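Local coordinates for protein class I SAM-dependent methyltransferase (Silicibacter pomeroyi DSS-3, PDB 3CVO) that probably binds S-adenosylmethionine and transfers its methyl group to a substrate that has not been identified, at residues L35-G40 / V134-A139; S42-A47 / K68-A73; V57-A62 / P108-A113; Q161-E166 / L192-R197; E166-P171 / A178-E183. All blocks are in the same frame, centred on the assembly; numbering follows the deposited sequence. Where two conformers were deposited one is given.

Interaction 1: L35-G40 / V134-A139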
# COMPACT_ATOMS: atom_id res chain seq x y z
N LEU A 35 7.05 -11.53 -18.27
CA LEU A 35 6.74 -11.71 -16.86
C LEU A 35 5.33 -12.24 -16.77
O LEU A 35 4.42 -11.68 -17.37
CB LEU A 35 6.86 -10.35 -16.10
CG LEU A 35 6.15 -10.28 -14.73
CD1 LEU A 35 6.80 -11.35 -13.81
CD2 LEU A 35 6.19 -8.87 -14.10
N GLU A 36 5.17 -13.34 -16.05
CA GLU A 36 3.86 -13.91 -15.81
C GLU A 36 3.52 -13.93 -14.35
O GLU A 36 4.35 -14.18 -13.46
CB GLU A 36 3.78 -15.36 -16.34
CG GLU A 36 4.21 -15.62 -17.73
CD GLU A 36 3.98 -17.08 -18.10
OE1 GLU A 36 4.41 -17.96 -17.31
OE2 GLU A 36 3.34 -17.34 -19.16
N TYR A 37 2.26 -13.64 -14.10
CA TYR A 37 1.70 -13.96 -12.79
C TYR A 37 0.77 -15.14 -12.97
O TYR A 37 -0.21 -15.04 -13.70
CB TYR A 37 0.94 -12.77 -12.27
CG TYR A 37 1.74 -11.53 -11.93
CD1 TYR A 37 2.33 -11.38 -10.71
CD2 TYR A 37 1.85 -10.48 -12.85
CE1 TYR A 37 3.02 -10.20 -10.36
CE2 TYR A 37 2.52 -9.30 -12.53
CZ TYR A 37 3.11 -9.17 -11.27
OH TYR A 37 3.72 -8.01 -10.86
N GLY A 38 1.09 -16.26 -12.34
CA GLY A 38 0.46 -17.53 -12.66
C GLY A 38 1.37 -18.30 -13.57
O GLY A 38 2.00 -17.73 -14.46
N SER A 39 1.55 -19.58 -13.29
CA SER A 39 2.40 -20.42 -14.15
C SER A 39 1.57 -21.56 -14.67
O SER A 39 0.62 -21.98 -14.05
CB SER A 39 3.65 -20.91 -13.41
OG SER A 39 3.33 -21.92 -12.48
N GLY A 40 1.93 -22.06 -15.84
CA GLY A 40 1.25 -23.18 -16.47
C GLY A 40 1.45 -23.26 -17.97
O GLY A 40 2.55 -23.14 -18.50
N VAL A 134 -6.07 -7.70 -10.12
CA VAL A 134 -6.08 -6.22 -10.15
C VAL A 134 -4.79 -5.62 -9.59
O VAL A 134 -4.19 -4.72 -10.19
CB VAL A 134 -7.35 -5.60 -9.52
CG1 VAL A 134 -7.21 -4.04 -9.46
CG2 VAL A 134 -8.57 -6.03 -10.32
N GLY A 135 -4.31 -6.19 -8.50
CA GLY A 135 -3.10 -5.72 -7.84
C GLY A 135 -1.87 -5.85 -8.74
O GLY A 135 -1.02 -4.98 -8.77
N CYS A 136 -1.80 -6.94 -9.48
CA CYS A 136 -0.67 -7.23 -10.37
C CYS A 136 -0.71 -6.26 -11.55
O CYS A 136 0.33 -5.77 -12.04
CB CYS A 136 -0.73 -8.63 -10.90
SG CYS A 136 -0.51 -9.95 -9.66
N ALA A 137 -1.91 -5.96 -12.01
CA ALA A 137 -2.06 -5.05 -13.13
C ALA A 137 -1.58 -3.64 -12.77
O ALA A 137 -0.83 -2.97 -13.52
CB ALA A 137 -3.52 -5.03 -13.67
N LEU A 138 -2.02 -3.20 -11.60
CA LEU A 138 -1.60 -1.89 -11.04
C LEU A 138 -0.12 -1.83 -10.70
O LEU A 138 0.52 -0.85 -10.98
CB LEU A 138 -2.46 -1.45 -9.84
CG LEU A 138 -3.95 -1.25 -10.16
CD1 LEU A 138 -4.62 -0.71 -8.84
CD2 LEU A 138 -4.21 -0.38 -11.35
N ALA A 139 0.40 -2.90 -10.13
CA ALA A 139 1.82 -3.01 -9.82
C ALA A 139 2.65 -2.78 -11.08
O ALA A 139 3.59 -2.02 -11.05
CB ALA A 139 2.13 -4.36 -9.19
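C136 lays its thiol over one face of the Y37 ring, a sulfur-aromatic contact that joins the inner strand 33-37 of a Rossmann-like methyltransferase sheet to helix 133-143. SG is 3.5 Å from the ring centroid of Y37 and only 19° off the normal, but it is shifted toward the rim, where Y37 CD1 is its nearest atom. CB of C136 comes over the same face, giving a CH-pi contact at 3.7 Å from the centroid. Cysteine is slim enough for both its side-chain atoms to come over the face. The strand turns Y37 toward the helix, and chi1 of -67°, with CG opposite the carbonyl carbon, sets the ring beneath C136. The hydroxyl of Y37, a buried residue, bonds to P111 O and W115 NE1, which fix the far end of the ring. With an alanine in place of Y37, C136 would probably face a gap and P111 O would lose its hydroxyl partner. About one helical turn on, A139 CB lies 4.3 Å from Y37 OH.

Interaction 2: S42-A47 / K68-A73; sequences STVVAA and KAWLAA
V44 CG2 stands over one face of the six-membered ring of W70, the two side chains crossing at about a right angle, where helices 41-47 and 61-73 lie beside each other on a Rossmann-like sheet. Each helix is the connection of a beta-alpha-beta crossover, the first leading from strand 33-37 to 53-58 and the second from 53-58 to 81-86. Both methyls of V44 reach the six-membered ring. CG2 makes a CH-pi contact 4.0 Å from the centroid of that ring and 27° off its normal, while CG1 comes within 3.6 Å of W70 CH2. The branched valine thus spans the outer end of the indole. With CG opposite its backbone N (chi1 -164°), W70 extends its ring toward helix 41-47. R11 and P12, from the N-terminal region, pack against both V44 and W70.

L71, next in the chain, has CD2 at the edge of the W70 ring, in its plane. The leucine also packs on V82 and I84 of strand 81-86, against which T43 rests as well, so the side of the contact made by T43 and L71 rests on the sheet. Alanine suits position 47 because its short side chain lets the larger leucine come close to helix 41-47: A47 CB meets L71 CD2 at 4.0 Å.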
# COMPACT_ATOMS: atom_id res chain seq x y z
N SER A 42 0.92 -21.24 -20.29
CA SER A 42 1.45 -20.04 -20.95
C SER A 42 2.97 -20.07 -20.89
O SER A 42 3.68 -19.66 -21.80
CB SER A 42 0.92 -18.76 -20.27
OG SER A 42 1.13 -18.79 -18.85
N THR A 43 3.43 -20.62 -19.78
CA THR A 43 4.84 -20.67 -19.48
C THR A 43 5.53 -21.61 -20.45
O THR A 43 6.64 -21.35 -20.89
CB THR A 43 5.08 -21.22 -18.04
OG1 THR A 43 4.22 -20.52 -17.10
CG2 THR A 43 6.55 -21.05 -17.66
N VAL A 44 4.85 -22.71 -20.78
CA VAL A 44 5.35 -23.69 -21.78
C VAL A 44 5.41 -23.03 -23.15
O VAL A 44 6.37 -23.19 -23.88
CB VAL A 44 4.47 -24.99 -21.82
CG1 VAL A 44 4.91 -25.93 -22.97
CG2 VAL A 44 4.54 -25.71 -20.47
N VAL A 45 4.38 -22.26 -23.47
CA VAL A 45 4.37 -21.48 -24.70
C VAL A 45 5.61 -20.59 -24.82
O VAL A 45 6.23 -20.50 -25.88
CB VAL A 45 3.10 -20.62 -24.89
CG1 VAL A 45 3.29 -19.70 -26.11
CG2 VAL A 45 1.86 -21.49 -25.06
N ALA A 46 6.00 -19.99 -23.70
CA ALA A 46 7.15 -19.08 -23.68
C ALA A 46 8.47 -19.85 -23.78
O ALA A 46 9.40 -19.47 -24.51
CB ALA A 46 7.13 -18.23 -22.40
N ALA A 47 8.51 -20.96 -23.05
CA ALA A 47 9.68 -21.82 -22.95
C ALA A 47 10.10 -22.38 -24.30
O ALA A 47 11.27 -22.66 -24.53
CB ALA A 47 9.41 -22.98 -21.98
N LYS A 68 8.70 -26.84 -12.36
CA LYS A 68 10.16 -26.93 -12.39
C LYS A 68 10.59 -28.30 -12.90
O LYS A 68 11.52 -28.46 -13.72
CB LYS A 68 10.75 -26.65 -11.02
CG LYS A 68 10.65 -25.17 -10.60
CD LYS A 68 11.26 -24.94 -9.25
CE LYS A 68 11.16 -23.49 -8.85
NZ LYS A 68 11.47 -23.31 -7.40
N ALA A 69 9.92 -29.31 -12.40
CA ALA A 69 10.19 -30.68 -12.80
C ALA A 69 9.92 -30.85 -14.29
O ALA A 69 10.69 -31.45 -15.03
CB ALA A 69 9.36 -31.68 -11.96
N TRP A 70 8.82 -30.29 -14.73
CA TRP A 70 8.47 -30.36 -16.13
C TRP A 70 9.58 -29.76 -17.00
O TRP A 70 9.96 -30.33 -18.02
CB TRP A 70 7.14 -29.64 -16.43
CG TRP A 70 6.65 -30.05 -17.74
CD1 TRP A 70 5.98 -31.20 -18.06
CD2 TRP A 70 6.87 -29.38 -18.96
NE1 TRP A 70 5.73 -31.26 -19.39
CE2 TRP A 70 6.27 -30.16 -19.98
CE3 TRP A 70 7.49 -28.18 -19.30
CZ2 TRP A 70 6.28 -29.77 -21.31
CZ3 TRP A 70 7.51 -27.80 -20.62
CH2 TRP A 70 6.90 -28.58 -21.61
N LEU A 71 10.11 -28.62 -16.56
CA LEU A 71 11.03 -27.79 -17.35
C LEU A 71 12.40 -28.44 -17.36
O LEU A 71 13.16 -28.32 -18.32
CB LEU A 71 11.10 -26.34 -16.84
CG LEU A 71 9.87 -25.50 -17.16
CD1 LEU A 71 9.91 -24.13 -16.41
CD2 LEU A 71 9.79 -25.29 -18.68
N ALA A 72 12.66 -29.21 -16.31
CA ALA A 72 13.94 -29.95 -16.21
C ALA A 72 13.90 -31.14 -17.16
O ALA A 72 14.90 -31.50 -17.78
CB ALA A 72 14.20 -30.40 -14.77
N ALA A 73 12.72 -31.71 -17.30
CA ALA A 73 12.49 -32.87 -18.18
C ALA A 73 12.40 -32.43 -19.64
O ALA A 73 12.62 -33.21 -20.56
CB ALA A 73 11.23 -33.61 -17.79

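Interaction 3: V57-A62 / P108-A113; sequences VESDRA and PDYPLA. With EDO (1,2-ethanediol), chain P.
At the C-terminal ends of the parallel strands, where class I methyltransferases generally hold their cofactor, V57 and S59 pack on the ring of Y110. V57 CG1 sits over the centre of one face, 3.9 Å from the Y110 ring centroid and 13° off the normal, a CH-pi contact suited to a compact branched residue. S59 CB approaches obliquely, 3.8 Å from Y110 CE2. With CG anti to the backbone N (chi1 -176°), the end of the tyrosine comes near strand 53-58. A water in the plane of the ring lies 2.6 Å from Y110 OH and accepts the backbone N-H of S59, while R131 N also bonds to the hydroxyl. This polar end therefore joins three parts of the chain.

The turn leads from strand 53-58 of the Rossmann-like fold into helix 61-73. E58, at the strand end where relatives commonly carry an acidic residue for the cofactor ribose, points away from Y110. Its OE2 receives D60 N at 3.0 Å through the anti lone pair, and S39 OG bonds to OE1. D60 is the N-cap of the helix, its OD1 accepting W63 N; an alanine here would probably leave that helix-end N-H without its capping carboxylate. Ethanediol, probably from the crystallisation liquor, lies beside the cap, its O2 2.8 Å from D60 OD2.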
# COMPACT_ATOMS: atom_id res chain seq x y z
N VAL A 57 5.59 -15.88 -11.56
CA VAL A 57 5.29 -15.77 -10.14
C VAL A 57 4.18 -16.75 -9.83
O VAL A 57 3.13 -16.80 -10.46
CB VAL A 57 4.86 -14.28 -9.77
CG1 VAL A 57 4.33 -14.18 -8.29
CG2 VAL A 57 5.99 -13.29 -10.09
N GLU A 58 4.40 -17.55 -8.81
CA GLU A 58 3.46 -18.63 -8.51
C GLU A 58 3.25 -18.81 -7.00
O GLU A 58 4.20 -18.94 -6.26
CB GLU A 58 4.04 -19.94 -9.10
CG GLU A 58 3.21 -21.21 -8.86
CD GLU A 58 1.76 -21.06 -9.33
OE1 GLU A 58 1.59 -20.79 -10.53
OE2 GLU A 58 0.84 -21.16 -8.49
N SER A 59 1.98 -18.86 -6.59
CA SER A 59 1.62 -18.96 -5.16
C SER A 59 1.52 -20.42 -4.65
O SER A 59 1.66 -20.66 -3.45
CB SER A 59 0.27 -18.23 -4.88
OG SER A 59 -0.76 -18.72 -5.72
N ASP A 60 1.31 -21.37 -5.55
CA ASP A 60 1.09 -22.80 -5.20
C ASP A 60 2.46 -23.48 -5.25
O ASP A 60 2.99 -23.74 -6.31
CB ASP A 60 0.08 -23.43 -6.16
CG ASP A 60 -0.25 -24.89 -5.85
OD1 ASP A 60 0.56 -25.63 -5.28
OD2 ASP A 60 -1.36 -25.31 -6.23
N ARG A 61 3.02 -23.75 -4.08
CA ARG A 61 4.35 -24.32 -4.01
C ARG A 61 4.45 -25.67 -4.75
O ARG A 61 5.44 -25.95 -5.45
CB ARG A 61 4.77 -24.51 -2.55
CG ARG A 61 6.20 -25.01 -2.43
CD ARG A 61 6.74 -25.01 -1.01
NE ARG A 61 8.20 -24.95 -1.03
CZ ARG A 61 8.95 -24.79 0.05
NH1 ARG A 61 8.39 -24.67 1.24
NH2 ARG A 61 10.27 -24.73 -0.07
N ALA A 62 3.44 -26.51 -4.56
CA ALA A 62 3.45 -27.86 -5.15
C ALA A 62 3.33 -27.81 -6.67
O ALA A 62 3.99 -28.57 -7.39
CB ALA A 62 2.36 -28.75 -4.52
N PRO A 108 1.29 -8.44 -0.39
CA PRO A 108 1.82 -7.52 -1.39
C PRO A 108 3.03 -8.04 -2.14
O PRO A 108 3.33 -7.59 -3.24
CB PRO A 108 2.12 -6.26 -0.56
CG PRO A 108 1.20 -6.39 0.64
CD PRO A 108 1.30 -7.82 0.96
N ASP A 109 3.69 -9.02 -1.56
CA ASP A 109 4.88 -9.61 -2.19
C ASP A 109 4.52 -10.22 -3.52
O ASP A 109 5.35 -10.28 -4.40
CB ASP A 109 5.46 -10.75 -1.37
CG ASP A 109 6.10 -10.32 -0.07
OD1 ASP A 109 6.19 -9.12 0.24
OD2 ASP A 109 6.50 -11.23 0.68
N TYR A 110 3.29 -10.72 -3.63
CA TYR A 110 2.88 -11.44 -4.85
C TYR A 110 2.86 -10.48 -6.05
O TYR A 110 3.61 -10.70 -7.02
CB TYR A 110 1.57 -12.18 -4.66
CG TYR A 110 1.14 -13.01 -5.81
CD1 TYR A 110 0.54 -12.41 -6.93
CD2 TYR A 110 1.32 -14.36 -5.83
CE1 TYR A 110 0.14 -13.15 -7.99
CE2 TYR A 110 0.88 -15.11 -6.87
CZ TYR A 110 0.29 -14.51 -7.97
OH TYR A 110 -0.15 -15.28 -9.03
N PRO A 111 2.07 -9.39 -5.97
CA PRO A 111 2.15 -8.46 -7.08
C PRO A 111 3.48 -7.73 -7.20
O PRO A 111 3.93 -7.42 -8.33
CB PRO A 111 0.98 -7.47 -6.80
CG PRO A 111 0.66 -7.60 -5.41
CD PRO A 111 0.99 -9.05 -5.02
N LEU A 112 4.11 -7.41 -6.05
CA LEU A 112 5.19 -6.41 -6.05
C LEU A 112 6.64 -6.92 -6.03
O LEU A 112 7.53 -6.23 -6.50
CB LEU A 112 5.01 -5.43 -4.89
CG LEU A 112 3.85 -4.44 -5.05
CD1 LEU A 112 3.44 -3.76 -3.70
CD2 LEU A 112 4.18 -3.39 -6.13
N ALA A 113 6.92 -8.05 -5.41
CA ALA A 113 8.31 -8.43 -5.12
C ALA A 113 9.16 -8.60 -6.38
O ALA A 113 10.36 -8.28 -6.40
CB ALA A 113 8.37 -9.74 -4.24
C1 EDO P . -2.27 -29.38 -7.70
O1 EDO P . -1.95 -29.29 -9.09
C2 EDO P . -2.06 -28.02 -7.06
O2 EDO P . -1.04 -28.12 -6.05
O HOH W 1 -0.37 -17.88 -8.58

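Interaction 4: Q161-E166 / L192-R197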
# COMPACT_ATOMS: atom_id res chain seq x y z
N GLN A 161 -12.87 -5.42 -11.52
CA GLN A 161 -11.68 -5.49 -12.32
C GLN A 161 -11.56 -4.20 -13.14
O GLN A 161 -10.46 -3.77 -13.47
CB GLN A 161 -11.62 -6.80 -13.16
CG GLN A 161 -11.28 -7.95 -12.20
CD GLN A 161 -11.13 -9.32 -12.84
OE1 GLN A 161 -11.55 -9.55 -13.98
NE2 GLN A 161 -10.55 -10.27 -12.08
N HIS A 162 -12.67 -3.55 -13.44
CA HIS A 162 -12.61 -2.57 -14.50
C HIS A 162 -12.00 -1.22 -14.04
O HIS A 162 -11.80 -0.32 -14.85
CB HIS A 162 -13.94 -2.46 -15.18
CG HIS A 162 -14.26 -3.67 -16.01
ND1 HIS A 162 -14.84 -4.81 -15.48
CD2 HIS A 162 -14.06 -3.93 -17.32
CE1 HIS A 162 -14.98 -5.72 -16.43
NE2 HIS A 162 -14.52 -5.21 -17.56
N GLN A 163 -11.64 -1.18 -12.74
CA GLN A 163 -10.87 -0.07 -12.01
C GLN A 163 -9.37 -0.06 -12.48
O GLN A 163 -8.55 0.82 -12.23
CB GLN A 163 -10.93 -0.29 -10.47
CG GLN A 163 -9.83 -1.21 -9.89
CD GLN A 163 -9.97 -1.54 -8.37
OE1 GLN A 163 -9.36 -0.88 -7.51
NE2 GLN A 163 -10.77 -2.56 -8.06
N VAL A 164 -9.07 -1.12 -13.19
CA VAL A 164 -7.83 -1.33 -13.94
C VAL A 164 -7.69 -0.23 -15.02
O VAL A 164 -6.61 0.27 -15.30
CB VAL A 164 -7.90 -2.78 -14.60
CG1 VAL A 164 -6.79 -3.05 -15.55
CG2 VAL A 164 -7.95 -3.86 -13.49
N GLU A 165 -8.80 0.12 -15.66
CA GLU A 165 -8.73 0.93 -16.88
C GLU A 165 -8.30 2.36 -16.55
O GLU A 165 -7.71 3.08 -17.38
CB GLU A 165 -10.06 0.87 -17.64
CG GLU A 165 -10.34 -0.51 -18.09
CD GLU A 165 -11.62 -0.68 -18.88
OE1 GLU A 165 -12.16 0.32 -19.37
OE2 GLU A 165 -12.07 -1.83 -19.02
N GLU A 166 -8.53 2.74 -15.30
CA GLU A 166 -8.14 4.10 -14.88
C GLU A 166 -6.66 4.32 -15.13
O GLU A 166 -6.21 5.42 -15.52
CB GLU A 166 -8.42 4.35 -13.40
CG GLU A 166 -7.96 5.75 -13.02
CD GLU A 166 -8.19 6.16 -11.57
OE1 GLU A 166 -8.69 5.33 -10.78
OE2 GLU A 166 -7.83 7.33 -11.26
N LEU A 192 -4.10 5.57 -2.50
CA LEU A 192 -3.35 4.62 -1.73
C LEU A 192 -4.21 3.59 -1.02
O LEU A 192 -3.86 2.39 -1.00
CB LEU A 192 -2.43 5.32 -0.74
CG LEU A 192 -1.10 5.77 -1.32
CD1 LEU A 192 -0.36 6.64 -0.26
CD2 LEU A 192 -0.28 4.51 -1.77
N MSE A 193 -5.33 4.01 -0.42
CA MSE A 193 -6.21 3.05 0.28
C MSE A 193 -6.74 2.02 -0.71
O MSE A 193 -6.73 0.83 -0.45
CB MSE A 193 -7.38 3.72 0.97
CG MSE A 193 -7.02 4.51 2.28
SE MSE A 193 -8.52 5.36 3.06
CE MSE A 193 -8.65 6.88 1.85
N GLN A 194 -7.10 2.49 -1.89
CA GLN A 194 -7.66 1.57 -2.94
C GLN A 194 -6.60 0.64 -3.43
O GLN A 194 -6.79 -0.57 -3.55
CB GLN A 194 -8.25 2.36 -4.11
CG GLN A 194 -8.25 1.53 -5.43
CD GLN A 194 -8.25 2.40 -6.72
OE1 GLN A 194 -8.11 3.64 -6.67
NE2 GLN A 194 -8.40 1.73 -7.88
N LEU A 195 -5.43 1.19 -3.66
CA LEU A 195 -4.27 0.44 -4.15
C LEU A 195 -3.88 -0.67 -3.17
O LEU A 195 -3.71 -1.81 -3.55
CB LEU A 195 -3.08 1.39 -4.40
CG LEU A 195 -1.75 0.76 -4.80
CD1 LEU A 195 -1.95 -0.25 -5.93
CD2 LEU A 195 -0.75 1.85 -5.21
N ILE A 196 -3.83 -0.32 -1.89
CA ILE A 196 -3.50 -1.32 -0.85
C ILE A 196 -4.51 -2.49 -0.86
O ILE A 196 -4.16 -3.67 -0.74
CB ILE A 196 -3.35 -0.68 0.54
CG1 ILE A 196 -2.15 0.27 0.50
CG2 ILE A 196 -3.17 -1.76 1.65
CD1 ILE A 196 -1.93 1.10 1.79
N ARG A 197 -5.78 -2.15 -0.99
CA ARG A 197 -6.81 -3.16 -1.00
C ARG A 197 -6.65 -4.11 -2.20
O ARG A 197 -6.99 -5.30 -2.11
CB ARG A 197 -8.20 -2.51 -0.97
CG ARG A 197 -9.32 -3.45 -0.52
CD ARG A 197 -9.26 -3.77 1.00
NE ARG A 197 -8.26 -4.79 1.31
CZ ARG A 197 -8.46 -6.08 1.07
NH1 ARG A 197 -9.61 -6.46 0.56
NH2 ARG A 197 -7.53 -6.97 1.34
O HOH W 2 -9.75 -1.52 -4.40
O HOH W 3 -7.87 5.82 -8.28
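Q194 gives an N-H of its side-chain amide to the amide oxygen of Q163, the two chains coming from opposite directions. NE2 of Q194 stands 2.8 Å from Q163 OE1 with an N-H...O angle of 155°. The donor is tilted slightly from the carbonyl plane, and the two amides are turned 33° against each other. Q163 CG lies between its backbone N and carbonyl carbon (chi1 87°), and the chain then runs extended to the amide. Glutamine suits both places, since an amide offers a donor and an acceptor at the end of a flexible chain.

Two waters extend this single direct bond. One donates to Q163 OE1 and to the backbone carbonyl Q194 O, each at 3.2 Å, so that OE1 receives two protons. The other donates to Q194 OE1 and to E166 OE1, both at 2.7 Å; a water with two protons can link two acceptors that could not bond directly.

Further out, W160 O accepts Q163 NE2 and so fixes which way that amide is turned, while V134 packs against Q163. Other residues of 192-197 face the second subunit, where M193 packs on D109 and I196 on P108 of that neighbouring chain. The arrangement is a water-bridged polar contact at the surface, joining the 3-10 turn at 162-163 and the start of helix 165-168 to helix 192-199 in this Rossmann-like alpha/beta domain.

Interaction 5: E166-P171 / A178-E183; sequences EFLGAP and AAFQVE
The F180 ring is held between P171 on one face and L168 on the other, with a backbone carbonyl at its rim. P171 CB lies 3.8 Å from the ring centroid of F180, 21° off the normal. On the opposite face L168 CD2 is 4.1 Å from that centroid, and both are CH-pi contacts. G169 O meets the edge in the ring plane, 3.2 Å from F180 CE2, where the slightly positive C-H groups suit an oxygen. The P171 and F180 side chains point the same way, so the proline lies along the ring face, whereas L168 crosses the phenylalanine at about a right angle. With CG anti to the carbonyl carbon (chi1 -63°), the ring end comes near the turn, and Y155 meets it edge-to-face.

This turn carries the chain from helix 165-168 into the antiparallel hairpin of strands 172-174 and 177-182, which forms one edge of the Rossmann-like sheet. G169 takes a positive phi of 78° as the helix ends, a conformation that glycine adopts readily. Neighbouring residues extend the apolar seam: L168 CG touches V182 CG2 at 3.9 Å, and P171 CB touches A178 CB at 3.8 Å, alanine being small enough to sit beside the proline.

Water fills in where backbones do not pair. One molecule beside L168 O and A170 O accepts Q181 N at 3.1 Å; another, beside F167 O, accepts E183 N at 3.0 Å.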
# COMPACT_ATOMS: atom_id res chain seq x y z
N GLU A 166 -8.53 2.74 -15.30
CA GLU A 166 -8.14 4.10 -14.88
C GLU A 166 -6.66 4.32 -15.13
O GLU A 166 -6.21 5.42 -15.52
CB GLU A 166 -8.42 4.35 -13.40
CG GLU A 166 -7.96 5.75 -13.02
CD GLU A 166 -8.19 6.16 -11.57
OE1 GLU A 166 -8.69 5.33 -10.78
OE2 GLU A 166 -7.83 7.33 -11.26
N PHE A 167 -5.89 3.26 -14.91
CA PHE A 167 -4.43 3.34 -15.04
C PHE A 167 -3.82 2.64 -16.25
O PHE A 167 -2.74 3.01 -16.71
CB PHE A 167 -3.77 2.86 -13.76
CG PHE A 167 -4.12 3.71 -12.57
CD1 PHE A 167 -3.62 5.00 -12.46
CD2 PHE A 167 -4.95 3.23 -11.59
CE1 PHE A 167 -3.95 5.82 -11.40
CE2 PHE A 167 -5.26 4.01 -10.50
CZ PHE A 167 -4.76 5.32 -10.39
N LEU A 168 -4.50 1.62 -16.76
CA LEU A 168 -3.99 0.81 -17.87
C LEU A 168 -4.55 1.27 -19.21
O LEU A 168 -4.06 0.91 -20.29
CB LEU A 168 -4.27 -0.70 -17.62
CG LEU A 168 -3.18 -1.34 -16.77
CD1 LEU A 168 -3.22 -0.87 -15.29
CD2 LEU A 168 -3.31 -2.89 -16.84
N GLY A 169 -5.59 2.08 -19.09
CA GLY A 169 -6.38 2.53 -20.22
C GLY A 169 -7.38 1.51 -20.74
O GLY A 169 -7.64 0.51 -20.11
N ALA A 170 -7.92 1.78 -21.92
CA ALA A 170 -8.96 0.93 -22.54
C ALA A 170 -8.33 -0.34 -23.11
O ALA A 170 -7.32 -0.27 -23.81
CB ALA A 170 -9.72 1.69 -23.66
N PRO A 171 -8.91 -1.51 -22.83
CA PRO A 171 -8.28 -2.67 -23.44
C PRO A 171 -8.79 -3.00 -24.81
O PRO A 171 -9.90 -2.61 -25.16
CB PRO A 171 -8.70 -3.80 -22.51
CG PRO A 171 -10.09 -3.42 -22.17
CD PRO A 171 -10.03 -1.92 -21.96
N ALA A 178 -8.04 -9.49 -22.17
CA ALA A 178 -7.81 -8.05 -22.35
C ALA A 178 -6.34 -7.79 -22.61
O ALA A 178 -5.46 -8.21 -21.86
CB ALA A 178 -8.28 -7.26 -21.11
N ALA A 179 -6.09 -7.11 -23.71
CA ALA A 179 -4.77 -6.62 -24.07
C ALA A 179 -4.70 -5.11 -23.89
O ALA A 179 -5.47 -4.33 -24.47
CB ALA A 179 -4.45 -6.99 -25.52
N PHE A 180 -3.79 -4.70 -23.01
CA PHE A 180 -3.54 -3.31 -22.67
C PHE A 180 -2.18 -2.83 -23.14
O PHE A 180 -1.19 -3.55 -23.08
CB PHE A 180 -3.56 -3.11 -21.16
CG PHE A 180 -4.88 -3.40 -20.49
CD1 PHE A 180 -5.16 -4.68 -19.98
CD2 PHE A 180 -5.81 -2.38 -20.33
CE1 PHE A 180 -6.36 -4.91 -19.33
CE2 PHE A 180 -6.98 -2.60 -19.67
CZ PHE A 180 -7.27 -3.86 -19.17
N GLN A 181 -2.15 -1.60 -23.64
CA GLN A 181 -0.91 -0.93 -23.91
C GLN A 181 -0.65 0.02 -22.72
O GLN A 181 -1.26 1.06 -22.61
CB GLN A 181 -1.00 -0.13 -25.21
CG GLN A 181 0.38 0.15 -25.77
CD GLN A 181 1.20 -1.13 -25.96
OE1 GLN A 181 0.65 -2.18 -26.34
NE2 GLN A 181 2.51 -1.05 -25.69
N VAL A 182 0.26 -0.38 -21.85
CA VAL A 182 0.49 0.29 -20.56
C VAL A 182 1.68 1.21 -20.60
O VAL A 182 2.77 0.85 -21.05
CB VAL A 182 0.65 -0.76 -19.41
CG1 VAL A 182 0.63 -0.06 -18.01
CG2 VAL A 182 -0.44 -1.77 -19.48
N GLU A 183 1.47 2.43 -20.11
CA GLU A 183 2.51 3.42 -20.07
C GLU A 183 2.82 3.74 -18.63
O GLU A 183 1.94 3.61 -17.76
CB GLU A 183 2.03 4.70 -20.73
CG GLU A 183 1.36 4.51 -22.05
CD GLU A 183 2.16 5.06 -23.17
OE1 GLU A 183 3.10 5.83 -22.89
OE2 GLU A 183 1.85 4.74 -24.34
O HOH W 4 -1.09 3.34 -18.95
O HOH W 5 -4.55 0.12 -22.85

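Overall arrangement
From the N terminus, strand 33-37 enters interaction 1, which closes a long loop onto helix 133-143. Nested inside that loop are interaction 2, between the helices of the first two crossovers, and interaction 3, from the end of strand 53-58 to helix 109-112; these two cross, because their segments alternate along the chain. Interactions 1 and 3 touch through the neighbouring strands 33-37 and 53-58, G38 N probably bonding to V57 O. Interaction 4 opens only after interaction 1 has closed, and it encloses interaction 5, with which it shares E166. Together these two tie helix 165-168 to the C-terminal helix and the antiparallel strands. Interactions 2 and 4 lie about 32 Å apart, centre to centre, on opposite sides of the chain's centre.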